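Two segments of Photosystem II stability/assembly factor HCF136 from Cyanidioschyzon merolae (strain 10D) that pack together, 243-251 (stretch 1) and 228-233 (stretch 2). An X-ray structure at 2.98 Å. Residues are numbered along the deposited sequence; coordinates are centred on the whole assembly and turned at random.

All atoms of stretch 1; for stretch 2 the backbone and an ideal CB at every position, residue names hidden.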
# COMPACT_ATOMS: atom_id res chain seq x y z
N LYS A 243 -20.41 9.47 2.18
CA LYS A 243 -21.13 8.61 3.11
C LYS A 243 -20.14 7.64 3.74
O LYS A 243 -19.34 7.01 3.04
CB LYS A 243 -22.25 7.84 2.42
CG LYS A 243 -23.09 7.01 3.38
CD LYS A 243 -23.96 5.98 2.68
CE LYS A 243 -23.73 4.58 3.25
NZ LYS A 243 -23.78 3.54 2.18
N ALA A 244 -20.18 7.52 5.07
CA ALA A 244 -19.29 6.61 5.76
C ALA A 244 -19.73 5.16 5.57
O ALA A 244 -20.90 4.87 5.31
CB ALA A 244 -19.23 6.95 7.25
N LEU A 245 -18.77 4.25 5.69
CA LEU A 245 -19.04 2.82 5.55
C LEU A 245 -18.96 2.05 6.86
O LEU A 245 -19.56 0.98 6.96
CB LEU A 245 -18.07 2.19 4.54
CG LEU A 245 -18.31 2.47 3.06
CD1 LEU A 245 -17.42 1.59 2.20
CD2 LEU A 245 -19.77 2.28 2.70
N VAL A 246 -18.24 2.57 7.85
CA VAL A 246 -18.02 1.87 9.11
C VAL A 246 -18.70 2.67 10.21
O VAL A 246 -18.28 3.78 10.54
CB VAL A 246 -16.52 1.69 9.40
CG1 VAL A 246 -16.31 0.56 10.38
CG2 VAL A 246 -15.76 1.43 8.11
N ARG A 247 -19.77 2.10 10.78
CA ARG A 247 -20.48 2.77 11.86
C ARG A 247 -19.59 2.98 13.08
O ARG A 247 -19.66 4.02 13.74
CB ARG A 247 -21.72 1.95 12.26
CG ARG A 247 -22.89 2.02 11.30
CD ARG A 247 -24.04 1.18 11.82
NE ARG A 247 -24.68 1.80 12.98
CZ ARG A 247 -25.94 2.20 13.02
NH1 ARG A 247 -26.71 2.06 11.95
NH2 ARG A 247 -26.44 2.76 14.12
N GLU A 248 -18.74 2.00 13.38
CA GLU A 248 -18.05 1.92 14.66
C GLU A 248 -16.57 2.28 14.49
O GLU A 248 -15.87 1.66 13.68
CB GLU A 248 -18.19 0.52 15.25
CG GLU A 248 -18.13 0.49 16.77
CD GLU A 248 -18.38 -0.90 17.32
OE1 GLU A 248 -18.34 -1.87 16.54
OE2 GLU A 248 -18.60 -1.02 18.54
N THR A 249 -16.12 3.27 15.25
CA THR A 249 -14.71 3.62 15.26
C THR A 249 -13.89 2.48 15.87
O THR A 249 -14.39 1.64 16.61
CB THR A 249 -14.49 4.92 16.05
OG1 THR A 249 -14.49 4.64 17.45
CG2 THR A 249 -15.59 5.92 15.73
N ILE A 250 -12.60 2.46 15.52
CA ILE A 250 -11.74 1.34 15.90
C ILE A 250 -11.60 1.26 17.42
O ILE A 250 -11.69 0.18 18.01
CB ILE A 250 -10.38 1.44 15.20
CG1 ILE A 250 -10.54 1.14 13.70
CG2 ILE A 250 -9.37 0.49 15.83
CD1 ILE A 250 -9.27 1.36 12.90
N ASP A 251 -11.38 2.40 18.07
CA ASP A 251 -11.26 2.40 19.53
C ASP A 251 -12.59 2.08 20.21
O ASP A 251 -12.58 1.70 21.39
CB ASP A 251 -10.72 3.73 20.03
CG ASP A 251 -9.27 3.95 19.65
OD1 ASP A 251 -8.96 3.91 18.44
OD2 ASP A 251 -8.43 4.14 20.56
N UNK A 228 -6.41 8.19 8.35
CA UNK A 228 -5.53 7.80 9.45
C UNK A 228 -6.31 7.21 10.62
O UNK A 228 -5.79 6.33 11.32
CB UNK A 228 -4.72 9.00 9.93
N UNK A 229 -7.54 7.67 10.84
CA UNK A 229 -8.38 7.17 11.92
C UNK A 229 -8.96 5.79 11.65
O UNK A 229 -9.56 5.20 12.56
CB UNK A 229 -9.52 8.16 12.18
N UNK A 230 -8.80 5.26 10.44
CA UNK A 230 -9.46 4.03 10.07
C UNK A 230 -10.83 4.21 9.47
O UNK A 230 -11.46 3.22 9.07
CB UNK A 230 -9.57 3.12 11.30
N UNK A 231 -11.33 5.44 9.39
CA UNK A 231 -12.63 5.70 8.80
C UNK A 231 -12.57 5.45 7.30
O UNK A 231 -11.60 5.80 6.62
CB UNK A 231 -13.08 7.13 9.09
N UNK A 232 -13.64 4.85 6.77
CA UNK A 232 -13.75 4.53 5.36
C UNK A 232 -14.98 5.24 4.80
O UNK A 232 -16.09 5.10 5.34
CB UNK A 232 -13.83 3.02 5.14
N UNK A 233 -14.78 5.99 3.72
CA UNK A 233 -15.81 6.80 3.08
C UNK A 233 -15.85 6.50 1.59
O UNK A 233 -14.82 6.20 0.98
CB UNK A 233 -15.56 8.29 3.32

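Position 228 lies beyond the reach of stretch 1: no atom of that segment comes within 5.5 Å of its ideal CB. The visible atoms therefore set little restriction, and a small polar residue of the kind common in turns would do as well as many others. The deposited residue is Ser 228, whose OG is hydrogen-bonded elsewhere in the structure.

Position 229 is similar. Its CA-to-CB bond runs sideways to stretch 1, again with nothing within 5.5 Å, so small or polar side chains would be at ease and larger ones are not ruled out by this segment. It is Ser 229. Its backbone does approach the neighbour, with the carbonyl O 3.9 Å from CD1 of Ile 250.

Position 230 is far more demanding. Its phi and psi are 89° and -3°, a left-handed conformation in which a CB would be jammed against the carbonyl O of the residue before. Stretch 1 adds a second objection, because the ideal CB points toward it and would stand 2.4 Å from CD1 of Ile 250, well inside van der Waals contact. Each argument alone favours a residue without a side chain, and the residue is Gly 230. In the space left free, CD1 of Ile 250 rests 3.9 Å from CA of Gly 230, a comfortable apolar contact.

At position 231 the chain has returned to an extended conformation. CA-to-CB is sideways, and no atom of stretch 1 lies within 5.5 Å of the ideal CB, so many residues would be acceptable here. The deposited one is Ala 231, whose methyl group makes no contact with stretch 1.

Position 232 has a phi of -121° and a psi of 127°, typical of a strand. Its carbonyl O accepts a hydrogen bond from N of Leu 245, at 2.8 Å, a link that any residue type could supply. The side chain is more constrained: although CA-to-CB is sideways, the ideal CB lies 3.9 Å from CG2 of Val 246 and 4.4 Å from CB of Leu 245. This hydrocarbon setting suits valine, leucine or isoleucine, and beta-branching fits the extended backbone. It is Ile 232, with chi1 m and chi2 t. The branches reach different neighbours: CG2 lies 3.9 Å from CD1 of Leu 245, while CD1 lies 3.7 Å from CG2 of Val 246.

Position 233 pairs with Ala 244 in an antiparallel, non-hydrogen-bonded bridge, their CA atoms 4.4 Å apart. Such a close pair carries its side chains on the same face of the sheet, and a methyl group opposite leaves room for a large partner. An aromatic or long aliphatic residue would cover the alanine well. Tyr 233 does so, its ring meeting the alanine obliquely, with CE1 3.6 Å from CB of Ala 244. Below the side chains, CA of Tyr 233 makes a CA-H...O contact of 3.5 Å with O of Lys 243, and CA of Ala 244 makes another, 3.6 Å, with O of Ile 232.

Stretch 2 (228-233) SSGAIY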
# COMPACT_ATOMS: atom_id res chain seq x y z
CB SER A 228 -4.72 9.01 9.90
OG SER A 228 -4.45 8.95 11.29
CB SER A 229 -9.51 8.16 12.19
OG SER A 229 -10.54 7.58 12.97
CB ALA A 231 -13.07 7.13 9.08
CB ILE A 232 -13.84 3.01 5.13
CG1 ILE A 232 -12.63 2.32 5.76
CG2 ILE A 232 -13.93 2.69 3.65
CD1 ILE A 232 -12.80 0.82 5.94
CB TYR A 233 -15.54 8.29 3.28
CG TYR A 233 -15.64 8.77 4.71
CD1 TYR A 233 -16.85 9.18 5.24
CD2 TYR A 233 -14.51 8.82 5.52
CE1 TYR A 233 -16.94 9.62 6.54
CE2 TYR A 233 -14.59 9.27 6.82
CZ TYR A 233 -15.81 9.67 7.33
OH TYR A 233 -15.91 10.11 8.63
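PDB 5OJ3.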